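Local coordinates for segregation and condensation protein B (Chlorobium tepidum TLS, PDB 1T6S) that takes part in chromosome partitioning, probably as a winged-helix subunit of the bacterial SMC condensin complex that also contains ScpA, at residues A[13-18]-A[29-34]; A[40-45]-A[61-66]; A[59-62]-A[67-70]; A[98-103]-A[132-137]. All coordinates share one frame; numbering follows the deposited sequence.

Contact 1: residues A[13-18]-A[29-34]; sequences EALIFS and SQITAH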
loop_
_atom_site.group_PDB
_atom_site.type_symbol
_atom_site.label_atom_id
_atom_site.label_comp_id
_atom_site.label_asym_id
_atom_site.label_seq_id
_atom_site.Cartn_x
_atom_site.Cartn_y
_atom_site.Cartn_z
ATOM N N GLU A 13 26.928 -16.576 11.529
ATOM C CA GLU A 13 26.488 -15.362 12.205
ATOM C C GLU A 13 26.410 -14.171 11.248
ATOM O O GLU A 13 25.391 -13.451 11.192
ATOM C CB GLU A 13 27.432 -15.010 13.350
ATOM C CG GLU A 13 27.112 -13.660 13.963
ATOM C CD GLU A 13 27.986 -13.359 15.164
ATOM O OE1 GLU A 13 27.606 -13.755 16.296
ATOM O OE2 GLU A 13 29.059 -12.744 14.967
ATOM N N ALA A 14 27.486 -13.969 10.495
ATOM C CA ALA A 14 27.557 -12.854 9.538
ATOM C C ALA A 14 26.459 -12.926 8.475
ATOM O O ALA A 14 25.883 -11.908 8.111
ATOM C CB ALA A 14 28.928 -12.842 8.866
ATOM N N LEU A 15 26.176 -14.128 7.978
ATOM C CA LEU A 15 25.140 -14.287 6.955
ATOM C C LEU A 15 23.744 -14.027 7.540
ATOM O O LEU A 15 22.970 -13.230 6.999
ATOM C CB LEU A 15 25.228 -15.693 6.328
ATOM C CG LEU A 15 26.455 -15.970 5.424
ATOM C CD1 LEU A 15 26.581 -17.454 5.119
ATOM C CD2 LEU A 15 26.320 -15.180 4.096
ATOM N N ILE A 16 23.431 -14.679 8.657
ATOM C CA ILE A 16 22.132 -14.493 9.291
ATOM C C ILE A 16 21.961 -13.037 9.725
ATOM O O ILE A 16 20.888 -12.448 9.590
ATOM C CB ILE A 16 21.969 -15.428 10.512
ATOM C CG1 ILE A 16 22.089 -16.888 10.041
ATOM C CG2 ILE A 16 20.600 -15.200 11.186
ATOM C CD1 ILE A 16 22.066 -17.913 11.155
ATOM N N PHE A 17 23.030 -12.444 10.235
ATOM C CA PHE A 17 22.971 -11.058 10.657
ATOM C C PHE A 17 22.766 -10.084 9.488
ATOM O O PHE A 17 21.996 -9.141 9.605
ATOM C CB PHE A 17 24.251 -10.696 11.384
ATOM C CG PHE A 17 24.240 -9.321 11.953
ATOM C CD1 PHE A 17 23.885 -9.112 13.278
ATOM C CD2 PHE A 17 24.603 -8.231 11.168
ATOM C CE1 PHE A 17 23.898 -7.829 13.821
ATOM C CE2 PHE A 17 24.619 -6.944 11.694
ATOM C CZ PHE A 17 24.267 -6.746 13.024
ATOM N N SER A 18 23.455 -10.311 8.373
ATOM C CA SER A 18 23.358 -9.449 7.195
ATOM C C SER A 18 22.059 -9.574 6.407
ATOM O O SER A 18 21.657 -8.642 5.705
ATOM C CB SER A 18 24.495 -9.758 6.212
ATOM O OG SER A 18 25.765 -9.499 6.768
ATOM N N SER A 29 24.097 -23.327 3.425
ATOM C CA SER A 29 25.029 -24.387 3.019
ATOM C C SER A 29 25.718 -24.045 1.682
ATOM O O SER A 29 26.893 -24.353 1.488
ATOM C CB SER A 29 24.301 -25.735 2.864
ATOM O OG SER A 29 23.552 -26.051 4.031
ATOM N N GLN A 30 24.989 -23.413 0.768
ATOM C CA GLN A 30 25.568 -23.058 -0.530
ATOM C C GLN A 30 26.640 -21.992 -0.395
ATOM O O GLN A 30 27.697 -22.086 -1.012
ATOM C CB GLN A 30 24.490 -22.549 -1.503
ATOM C CG GLN A 30 25.059 -22.074 -2.853
ATOM C CD GLN A 30 24.070 -21.278 -3.694
ATOM O OE1 GLN A 30 23.355 -20.417 -3.179
ATOM N NE2 GLN A 30 24.039 -21.552 -4.999
ATOM N N ILE A 31 26.377 -20.974 0.416
ATOM C CA ILE A 31 27.345 -19.889 0.564
ATOM C C ILE A 31 28.592 -20.264 1.375
ATOM O O ILE A 31 29.700 -19.854 1.038
ATOM C CB ILE A 31 26.670 -18.627 1.170
ATOM C CG1 ILE A 31 25.541 -18.153 0.236
ATOM C CG2 ILE A 31 27.709 -17.520 1.362
ATOM C CD1 ILE A 31 24.707 -16.967 0.757
ATOM N N THR A 32 28.419 -21.055 2.427
ATOM C CA THR A 32 29.552 -21.465 3.251
ATOM C C THR A 32 30.233 -22.699 2.659
ATOM O O THR A 32 31.231 -23.188 3.189
ATOM C CB THR A 32 29.090 -21.773 4.710
ATOM O OG1 THR A 32 28.173 -22.873 4.708
ATOM C CG2 THR A 32 28.388 -20.561 5.312
ATOM N N ALA A 33 29.692 -23.192 1.547
ATOM C CA ALA A 33 30.225 -24.375 0.889
ATOM C C ALA A 33 30.372 -25.512 1.903
ATOM O O ALA A 33 31.343 -26.273 1.853
ATOM C CB ALA A 33 31.591 -24.058 0.237
ATOM N N HIS A 34 29.412 -25.607 2.824
ATOM C CA HIS A 34 29.382 -26.659 3.852
ATOM C C HIS A 34 28.056 -27.417 3.754
ATOM O O HIS A 34 26.989 -26.800 3.788
ATOM C CB HIS A 34 29.497 -26.064 5.266
ATOM C CG HIS A 34 29.614 -27.096 6.349
ATOM N ND1 HIS A 34 30.778 -27.795 6.592
ATOM C CD2 HIS A 34 28.701 -27.572 7.233
ATOM C CE1 HIS A 34 30.577 -28.656 7.574
ATOM N NE2 HIS A 34 29.326 -28.540 7.980
#
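Leu15 of helix 2-18 meets Ile31 and Thr32 at the end of helix 25-31, joining the first two helices of the N-terminal winged-helix domain through a small apolar patch. The close part lies at a single leucine. Its CG stands anti to the carbonyl carbon (chi1 -70°), and from there the two methyls fork over the neighbouring helix end. CD1 of Leu15 comes to 3.6 Å from CG2 of Thr32, while CD2 of Leu15 rests 3.9 Å from CG2 of Ile31 and also nears its CD1, the side chains passing at a slant. Thr32 divides its two branches between two tasks: the methyl packs on Leu15, whereas OG1 bonds back to the carbonyl of Leu28 one turn earlier.

Beyond this spot the interface is loose. Ile31 is exposed, the two segments bury only 122 Å² between them, and even the nearest backbone pair, Leu15 and Ile31, keeps its CA atoms 8.8 Å apart. Just past Thr32 the chain leaves helical geometry at Ala33, which has positive phi. On the exposed flank of helix 2-18, Ser18 turns its hydroxyl back to its own helix, OG donating to the carbonyl O of Ala14 at 2.8 Å.

Contact 2: residues A[40-45]-A[61-66]; sequences ELQEAV and IHAIAG. With NO3 (nitrate ion), chain H; NO3 (nitrate ion), chain L.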
loop_
_atom_site.group_PDB
_atom_site.type_symbol
_atom_site.label_atom_id
_atom_site.label_comp_id
_atom_site.label_asym_id
_atom_site.label_seq_id
_atom_site.Cartn_x
_atom_site.Cartn_y
_atom_site.Cartn_z
ATOM N N GLU A 40 22.658 -30.449 12.286
ATOM C CA GLU A 40 23.949 -29.793 12.480
ATOM C C GLU A 40 23.795 -28.273 12.454
ATOM O O GLU A 40 24.412 -27.574 13.253
ATOM C CB GLU A 40 24.956 -30.245 11.403
ATOM C CG GLU A 40 26.312 -29.521 11.455
ATOM C CD GLU A 40 27.240 -29.878 10.296
ATOM O OE1 GLU A 40 26.753 -30.346 9.243
ATOM O OE2 GLU A 40 28.469 -29.679 10.426
ATOM N N LEU A 41 22.947 -27.761 11.560
ATOM C CA LEU A 41 22.752 -26.312 11.455
ATOM C C LEU A 41 22.116 -25.738 12.712
ATOM O O LEU A 41 22.515 -24.679 13.202
ATOM C CB LEU A 41 21.868 -25.965 10.255
ATOM C CG LEU A 41 22.154 -24.662 9.491
ATOM C CD1 LEU A 41 20.860 -24.132 8.899
ATOM C CD2 LEU A 41 22.787 -23.613 10.391
ATOM N N GLN A 42 21.107 -26.428 13.224
ATOM C CA GLN A 42 20.423 -25.966 14.424
ATOM C C GLN A 42 21.368 -25.966 15.620
ATOM O O GLN A 42 21.272 -25.103 16.495
ATOM C CB GLN A 42 19.214 -26.856 14.718
ATOM C CG GLN A 42 18.411 -26.396 15.920
ATOM C CD GLN A 42 17.923 -24.959 15.763
ATOM O OE1 GLN A 42 17.167 -24.638 14.842
ATOM N NE2 GLN A 42 18.364 -24.087 16.664
ATOM N N GLU A 43 22.272 -26.948 15.646
ATOM C CA GLU A 43 23.267 -27.100 16.716
ATOM C C GLU A 43 24.265 -25.944 16.679
ATOM O O GLU A 43 24.737 -25.490 17.718
ATOM C CB GLU A 43 24.000 -28.436 16.540
ATOM C CG GLU A 43 24.462 -29.110 17.816
ATOM C CD GLU A 43 24.767 -30.607 17.620
ATOM O OE1 GLU A 43 25.740 -30.943 16.886
ATOM O OE2 GLU A 43 24.023 -31.447 18.197
ATOM N N ALA A 44 24.595 -25.474 15.478
ATOM C CA ALA A 44 25.534 -24.362 15.337
ATOM C C ALA A 44 24.825 -23.096 15.798
ATOM O O ALA A 44 25.411 -22.252 16.472
ATOM C CB ALA A 44 25.978 -24.227 13.881
ATOM N N VAL A 45 23.555 -22.970 15.433
ATOM C CA VAL A 45 22.771 -21.816 15.824
ATOM C C VAL A 45 22.617 -21.791 17.343
ATOM O O VAL A 45 22.702 -20.728 17.947
ATOM C CB VAL A 45 21.388 -21.848 15.144
ATOM C CG1 VAL A 45 20.463 -20.815 15.762
ATOM C CG2 VAL A 45 21.556 -21.585 13.657
ATOM N N ILE A 61 19.020 -15.574 17.728
ATOM C CA ILE A 61 18.642 -16.128 16.437
ATOM C C ILE A 61 17.450 -17.079 16.661
ATOM O O ILE A 61 17.476 -17.947 17.540
ATOM C CB ILE A 61 19.812 -16.913 15.769
ATOM C CG1 ILE A 61 20.937 -15.936 15.378
ATOM C CG2 ILE A 61 19.300 -17.648 14.539
ATOM C CD1 ILE A 61 22.258 -16.606 15.022
ATOM N N HIS A 62 16.407 -16.888 15.858
ATOM C CA HIS A 62 15.185 -17.679 15.911
ATOM C C HIS A 62 14.903 -18.421 14.600
ATOM O O HIS A 62 15.049 -17.870 13.495
ATOM C CB HIS A 62 13.986 -16.773 16.213
ATOM C CG HIS A 62 14.029 -16.133 17.565
ATOM N ND1 HIS A 62 13.314 -16.616 18.638
ATOM C CD2 HIS A 62 14.688 -15.039 18.014
ATOM C CE1 HIS A 62 13.528 -15.846 19.689
ATOM N NE2 HIS A 62 14.357 -14.883 19.337
ATOM N N ALA A 63 14.476 -19.670 14.735
ATOM C CA ALA A 63 14.131 -20.503 13.596
ATOM C C ALA A 63 12.637 -20.331 13.372
ATOM O O ALA A 63 11.827 -20.894 14.115
ATOM C CB ALA A 63 14.443 -21.965 13.905
ATOM N N ILE A 64 12.265 -19.542 12.370
ATOM C CA ILE A 64 10.848 -19.329 12.078
ATOM C C ILE A 64 10.520 -19.894 10.699
ATOM O O ILE A 64 11.033 -19.411 9.694
ATOM C CB ILE A 64 10.461 -17.820 12.091
ATOM C CG1 ILE A 64 10.963 -17.139 13.370
ATOM C CG2 ILE A 64 8.954 -17.679 12.020
ATOM C CD1 ILE A 64 10.531 -17.825 14.651
ATOM N N ALA A 65 9.682 -20.930 10.660
ATOM C CA ALA A 65 9.272 -21.555 9.396
ATOM C C ALA A 65 10.422 -21.896 8.446
ATOM O O ALA A 65 10.354 -21.602 7.246
ATOM C CB ALA A 65 8.278 -20.644 8.676
ATOM N N GLY A 66 11.475 -22.508 8.976
ATOM C CA GLY A 66 12.597 -22.875 8.131
ATOM C C GLY A 66 13.547 -21.751 7.760
ATOM O O GLY A 66 14.477 -21.972 6.983
HETATM N N NO3 H . 16.190 -21.432 17.337
HETATM O O1 NO3 H . 16.443 -22.131 18.331
HETATM O O2 NO3 H . 15.053 -21.067 17.208
HETATM O O3 NO3 H . 17.104 -21.183 16.590
HETATM N N NO3 L . 11.620 -19.303 17.628
HETATM O O1 NO3 L . 11.075 -18.199 17.763
HETATM O O2 NO3 L . 10.936 -20.208 17.279
HETATM O O3 NO3 L . 12.808 -19.375 17.862
#
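A helix laid against one strand of a beta hairpin brings Val45 of helix 38-55 onto Ile61 of strand 59-64. CG1 of Val45, anti to the backbone N (chi1 168°), reaches 3.6 Å from CG2 of Ile61, the side chains meeting at a slant. Toward the surface, OE1 of Gln42 passes 3.9 Å from CB of Ala63. In the winged helix-turn-helix fold this hairpin is the wing, and the contact seats its first strand on the third helix of the N-terminal domain.

At the exposed end a nitrate ion, probably from the crystallisation liquor, bridges the two elements. NE2 of Gln42 donates to its O3 at 3.2 Å, almost straight (169°), with a weak second bond to O1, and the backbone N of Ala63 bonds its O2 at 2.9 Å. Gln42 OE1 also bonds Tyr68 OH, and NE2 Asp46. A leucine in place of Gln42 would probably leave the Tyr68 hydroxyl and Asp46 without their amide partner, and the nitrate held by Ala63 N but not from the helix. On the other face of the strand, ND1 of His62 points between O1 and O3 of a second nitrate, lying 2.9 Å from O1.

Contact 3: residues A[59-62]-A[67-70]; sequences FRIH and GYRF. With NO3 (nitrate ion), chain L.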
loop_
_atom_site.group_PDB
_atom_site.type_symbol
_atom_site.label_atom_id
_atom_site.label_comp_id
_atom_site.label_asym_id
_atom_site.label_seq_id
_atom_site.Cartn_x
_atom_site.Cartn_y
_atom_site.Cartn_z
ATOM N N PHE A 59 19.974 -9.701 21.637
ATOM C CA PHE A 59 19.300 -10.354 20.521
ATOM C C PHE A 59 19.574 -11.858 20.482
ATOM O O PHE A 59 20.499 -12.356 21.135
ATOM C CB PHE A 59 19.729 -9.700 19.201
ATOM C CG PHE A 59 21.212 -9.458 19.097
ATOM C CD1 PHE A 59 22.090 -10.505 18.890
ATOM C CD2 PHE A 59 21.726 -8.170 19.230
ATOM C CE1 PHE A 59 23.463 -10.277 18.813
ATOM C CE2 PHE A 59 23.100 -7.931 19.153
ATOM C CZ PHE A 59 23.964 -8.985 18.945
ATOM N N ARG A 60 18.760 -12.572 19.711
ATOM C CA ARG A 60 18.888 -14.027 19.569
ATOM C C ARG A 60 18.466 -14.454 18.185
ATOM O O ARG A 60 17.650 -13.788 17.547
ATOM C CB ARG A 60 17.978 -14.774 20.561
ATOM C CG ARG A 60 18.275 -14.558 22.037
ATOM C CD ARG A 60 19.562 -15.233 22.488
ATOM N NE ARG A 60 19.755 -15.103 23.935
ATOM C CZ ARG A 60 20.180 -14.000 24.545
ATOM N NH1 ARG A 60 20.475 -12.916 23.834
ATOM N NH2 ARG A 60 20.283 -13.971 25.874
ATOM N N ILE A 61 19.020 -15.574 17.728
ATOM C CA ILE A 61 18.642 -16.128 16.437
ATOM C C ILE A 61 17.450 -17.079 16.661
ATOM O O ILE A 61 17.476 -17.947 17.540
ATOM C CB ILE A 61 19.812 -16.913 15.769
ATOM C CG1 ILE A 61 20.937 -15.936 15.378
ATOM C CG2 ILE A 61 19.300 -17.648 14.539
ATOM C CD1 ILE A 61 22.258 -16.606 15.022
ATOM N N HIS A 62 16.407 -16.888 15.858
ATOM C CA HIS A 62 15.185 -17.679 15.911
ATOM C C HIS A 62 14.903 -18.421 14.600
ATOM O O HIS A 62 15.049 -17.870 13.495
ATOM C CB HIS A 62 13.986 -16.773 16.213
ATOM C CG HIS A 62 14.029 -16.133 17.565
ATOM N ND1 HIS A 62 13.314 -16.616 18.638
ATOM C CD2 HIS A 62 14.688 -15.039 18.014
ATOM C CE1 HIS A 62 13.528 -15.846 19.689
ATOM N NE2 HIS A 62 14.357 -14.883 19.337
ATOM N N GLY A 67 13.316 -20.550 8.291
ATOM C CA GLY A 67 14.193 -19.424 8.017
ATOM C C GLY A 67 14.740 -18.851 9.317
ATOM O O GLY A 67 13.971 -18.564 10.238
ATOM N N TYR A 68 16.059 -18.698 9.420
ATOM C CA TYR A 68 16.644 -18.140 10.639
ATOM C C TYR A 68 16.801 -16.629 10.543
ATOM O O TYR A 68 17.162 -16.107 9.492
ATOM C CB TYR A 68 18.023 -18.746 10.936
ATOM C CG TYR A 68 18.023 -20.216 11.292
ATOM C CD1 TYR A 68 18.131 -21.200 10.303
ATOM C CD2 TYR A 68 17.918 -20.626 12.624
ATOM C CE1 TYR A 68 18.133 -22.566 10.640
ATOM C CE2 TYR A 68 17.915 -21.981 12.969
ATOM C CZ TYR A 68 18.022 -22.941 11.977
ATOM O OH TYR A 68 18.001 -24.277 12.330
ATOM N N ARG A 69 16.522 -15.927 11.637
ATOM C CA ARG A 69 16.704 -14.470 11.667
ATOM C C ARG A 69 16.925 -14.010 13.101
ATOM O O ARG A 69 16.521 -14.685 14.047
ATOM C CB ARG A 69 15.491 -13.731 11.075
ATOM C CG ARG A 69 14.284 -13.572 12.015
ATOM C CD ARG A 69 13.691 -14.902 12.476
ATOM N NE ARG A 69 13.157 -15.773 11.414
ATOM C CZ ARG A 69 12.132 -15.485 10.607
ATOM N NH1 ARG A 69 11.497 -14.325 10.691
ATOM N NH2 ARG A 69 11.686 -16.396 9.750
ATOM N N PHE A 70 17.582 -12.869 13.253
ATOM C CA PHE A 70 17.825 -12.280 14.560
ATOM C C PHE A 70 16.580 -11.537 14.992
ATOM O O PHE A 70 15.854 -10.994 14.158
ATOM C CB PHE A 70 18.969 -11.266 14.493
ATOM C CG PHE A 70 20.332 -11.869 14.655
ATOM C CD1 PHE A 70 21.042 -12.326 13.549
ATOM C CD2 PHE A 70 20.900 -12.003 15.925
ATOM C CE1 PHE A 70 22.303 -12.910 13.699
ATOM C CE2 PHE A 70 22.162 -12.585 16.089
ATOM C CZ PHE A 70 22.864 -13.040 14.974
HETATM N N NO3 L . 11.620 -19.303 17.628
HETATM O O1 NO3 L . 11.075 -18.199 17.763
HETATM O O2 NO3 L . 10.936 -20.208 17.279
HETATM O O3 NO3 L . 12.808 -19.375 17.862
#
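The beta hairpin that forms the wing of the N-terminal winged-helix domain is built here from strands 59-64 and 67-72, whose short segments run antiparallel at 174°. His62 and Arg69 make the hydrogen-bonded pair: N of His62 donates to O of Arg69 at 2.9 Å, and N of Arg69 returns a bond of 3.1 Å to O of His62. Ile61 and Phe70 form the adjoining non-hydrogen-bonded pair.

On the face carrying Ile61, the Phe70 ring is the centre of the packing. CG1 of Ile61 lies over one ring face, 3.6 Å from the centroid and 15° off the normal, a CH-pi contact. Phe59 approaches the same ring obliquely, its CD1 3.5 Å from CE2 of Phe70 and the planes at 80°. An alanine at Phe70 is likely to open a gap beside Phe59 and deprive Ile61 of the aromatic surface under its CG1.

The face bearing His62 is polar. Arg69, bent at chi2 and chi3, curls back along its own strand and grips O of Gly67 side-on through NE, at 3.1 Å, and NH2. The carbonyl oxygen lies in the guanidinium plane, although both nitrogens stand above the carbonyl plane. The nitrate beside His62 is also bonded to Arg140 of the second subunit.

Helix 38-55 covers the apolar side, with Leu41 and Val45 on Tyr68, while Ile16 of helix 2-18 touches Ile61, Tyr68 and Phe70.

Contact 4: residues A[98-103]-A[132-137]; sequences EVLAVV and RGLIEV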
loop_
_atom_site.group_PDB
_atom_site.type_symbol
_atom_site.label_atom_id
_atom_site.label_comp_id
_atom_site.label_asym_id
_atom_site.label_seq_id
_atom_site.Cartn_x
_atom_site.Cartn_y
_atom_site.Cartn_z
ATOM N N GLU A 98 -7.498 2.724 6.711
ATOM C CA GLU A 98 -8.957 2.620 6.903
ATOM C C GLU A 98 -9.732 3.375 5.810
ATOM O O GLU A 98 -10.699 2.855 5.262
ATOM C CB GLU A 98 -9.378 3.169 8.282
ATOM C CG GLU A 98 -9.035 2.266 9.464
ATOM C CD GLU A 98 -9.528 2.805 10.821
ATOM O OE1 GLU A 98 -9.377 2.089 11.839
ATOM O OE2 GLU A 98 -10.060 3.941 10.875
ATOM N N VAL A 99 -9.307 4.598 5.509
ATOM C CA VAL A 99 -9.985 5.363 4.480
ATOM C C VAL A 99 -9.805 4.625 3.129
ATOM O O VAL A 99 -10.762 4.450 2.370
ATOM C CB VAL A 99 -9.445 6.829 4.402
ATOM C CG1 VAL A 99 -10.017 7.550 3.172
ATOM C CG2 VAL A 99 -9.830 7.590 5.670
ATOM N N LEU A 100 -8.586 4.163 2.852
ATOM C CA LEU A 100 -8.308 3.418 1.626
ATOM C C LEU A 100 -9.228 2.207 1.518
ATOM O O LEU A 100 -9.726 1.874 0.442
ATOM C CB LEU A 100 -6.871 2.894 1.609
ATOM C CG LEU A 100 -6.106 3.125 0.309
ATOM C CD1 LEU A 100 -4.803 2.327 0.331
ATOM C CD2 LEU A 100 -6.951 2.767 -0.880
ATOM N N ALA A 101 -9.419 1.532 2.647
ATOM C CA ALA A 101 -10.268 0.355 2.732
ATOM C C ALA A 101 -11.719 0.713 2.419
ATOM O O ALA A 101 -12.398 -0.025 1.711
ATOM C CB ALA A 101 -10.173 -0.255 4.148
ATOM N N VAL A 102 -12.189 1.838 2.962
ATOM C CA VAL A 102 -13.557 2.299 2.730
ATOM C C VAL A 102 -13.765 2.621 1.245
ATOM O O VAL A 102 -14.800 2.286 0.661
ATOM C CB VAL A 102 -13.890 3.548 3.595
ATOM C CG1 VAL A 102 -15.305 4.057 3.268
ATOM C CG2 VAL A 102 -13.814 3.186 5.090
ATOM N N VAL A 103 -12.773 3.261 0.635
ATOM C CA VAL A 103 -12.854 3.579 -0.796
ATOM C C VAL A 103 -12.872 2.291 -1.632
ATOM O O VAL A 103 -13.699 2.125 -2.546
ATOM C CB VAL A 103 -11.696 4.482 -1.232
ATOM C CG1 VAL A 103 -11.804 4.790 -2.759
ATOM C CG2 VAL A 103 -11.756 5.775 -0.432
ATOM N N ARG A 132 -0.479 10.307 -3.179
ATOM C CA ARG A 132 0.268 9.058 -3.360
ATOM C C ARG A 132 -0.227 8.272 -4.569
ATOM O O ARG A 132 0.269 7.186 -4.857
ATOM C CB ARG A 132 0.153 8.191 -2.100
ATOM C CG ARG A 132 0.885 8.779 -0.917
ATOM C CD ARG A 132 0.401 8.224 0.413
ATOM N NE ARG A 132 1.228 8.694 1.520
ATOM C CZ ARG A 132 1.361 9.964 1.881
ATOM N NH1 ARG A 132 0.711 10.921 1.222
ATOM N NH2 ARG A 132 2.167 10.280 2.892
ATOM N N GLY A 133 -1.208 8.821 -5.279
ATOM C CA GLY A 133 -1.736 8.143 -6.448
ATOM C C GLY A 133 -2.511 6.859 -6.189
ATOM O O GLY A 133 -2.762 6.090 -7.117
ATOM N N LEU A 134 -2.912 6.626 -4.940
ATOM C CA LEU A 134 -3.664 5.409 -4.594
ATOM C C LEU A 134 -5.162 5.500 -4.889
ATOM O O LEU A 134 -5.837 4.482 -5.021
ATOM C CB LEU A 134 -3.454 5.075 -3.116
ATOM C CG LEU A 134 -1.975 4.851 -2.793
ATOM C CD1 LEU A 134 -1.780 4.662 -1.307
ATOM C CD2 LEU A 134 -1.484 3.620 -3.578
ATOM N N ILE A 135 -5.690 6.716 -4.937
ATOM C CA ILE A 135 -7.099 6.912 -5.268
ATOM C C ILE A 135 -7.147 8.032 -6.306
ATOM O O ILE A 135 -6.157 8.733 -6.518
ATOM C CB ILE A 135 -7.961 7.333 -4.028
ATOM C CG1 ILE A 135 -7.412 8.636 -3.419
ATOM C CG2 ILE A 135 -7.982 6.187 -2.988
ATOM C CD1 ILE A 135 -8.273 9.204 -2.267
ATOM N N GLU A 136 -8.307 8.201 -6.920
ATOM C CA GLU A 136 -8.508 9.215 -7.930
ATOM C C GLU A 136 -9.995 9.549 -7.986
ATOM O O GLU A 136 -10.835 8.838 -7.424
ATOM C CB GLU A 136 -8.074 8.672 -9.292
ATOM C CG GLU A 136 -8.884 7.445 -9.710
ATOM C CD GLU A 136 -8.434 6.872 -11.030
ATOM O OE1 GLU A 136 -8.960 5.800 -11.416
ATOM O OE2 GLU A 136 -7.561 7.494 -11.675
ATOM N N VAL A 137 -10.328 10.627 -8.689
ATOM C CA VAL A 137 -11.727 11.026 -8.834
ATOM C C VAL A 137 -12.407 10.143 -9.883
ATOM O O VAL A 137 -11.834 9.887 -10.938
ATOM C CB VAL A 137 -11.837 12.507 -9.277
ATOM C CG1 VAL A 137 -13.291 12.849 -9.634
ATOM C CG2 VAL A 137 -11.334 13.416 -8.177
#
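Val103 sends CG1 anti to its backbone N (chi1 179°), and Ile135 sets CG2 anti to its carbonyl carbon; these two methyls meet 4.1 Å apart, the side chains crossing at about a right angle. The same CG2 of Ile135 also receives CD2 of Leu100, again at 4.1 Å, and thus lies against two residues one turn apart on helix 87-106. Leu100 uses its other branch on a different partner: CD1 comes to 4.2 Å from CD1 of Leu134.

The contact is entirely apolar and all four residues are buried. It seats helix 87-106 on the start of strand 135-140, the first strand of the 135-140/148-152 hairpin, which is probably the wing of the C-terminal winged-helix domain. The methyl spacings are ordinary van der Waals contacts rather than a tight fit, and the two segments bury 166 Å² together. Leu134 and Ile135 follow a Schellman motif at Gly133, whose positive phi ends helix 125-131 and turns the chain into strand 135-140. Leu97 and Phe160 of the second subunit add packing on Leu100 and Leu134, respectively.

Around this core, Leu129 of helix 125-131 packs on Leu100 and Ile135, Ile114 of helix 111-118 on Val103, Phe156 of helix 154-159 on Leu100 and Leu134, and Thr152 of strand 148-152 on Leu100.

From the N terminus, contact 1 closes a ten-residue span that includes the turn from helix 2-18 into helix 25-31. Contact 2 follows in series, closing the span from helix 38-55 to strand 59-64, and contact 3 pairs that strand with 67-72. Contacts 2 and 3 overlap at Ile61 and His62. The three are joined directly: His34 of contact 1 bonds Glu40 of contact 2, Ile16 packs on Phe70, and Gln42 bonds Tyr68. Contact 4 closes a separate 28-residue span, its centre about 42 Å from that of contact 1. The N-terminal winged-helix domain, held by contacts 1 to 3, and the C-terminal part, held by contact 4, lie on opposite sides of the chain's centre.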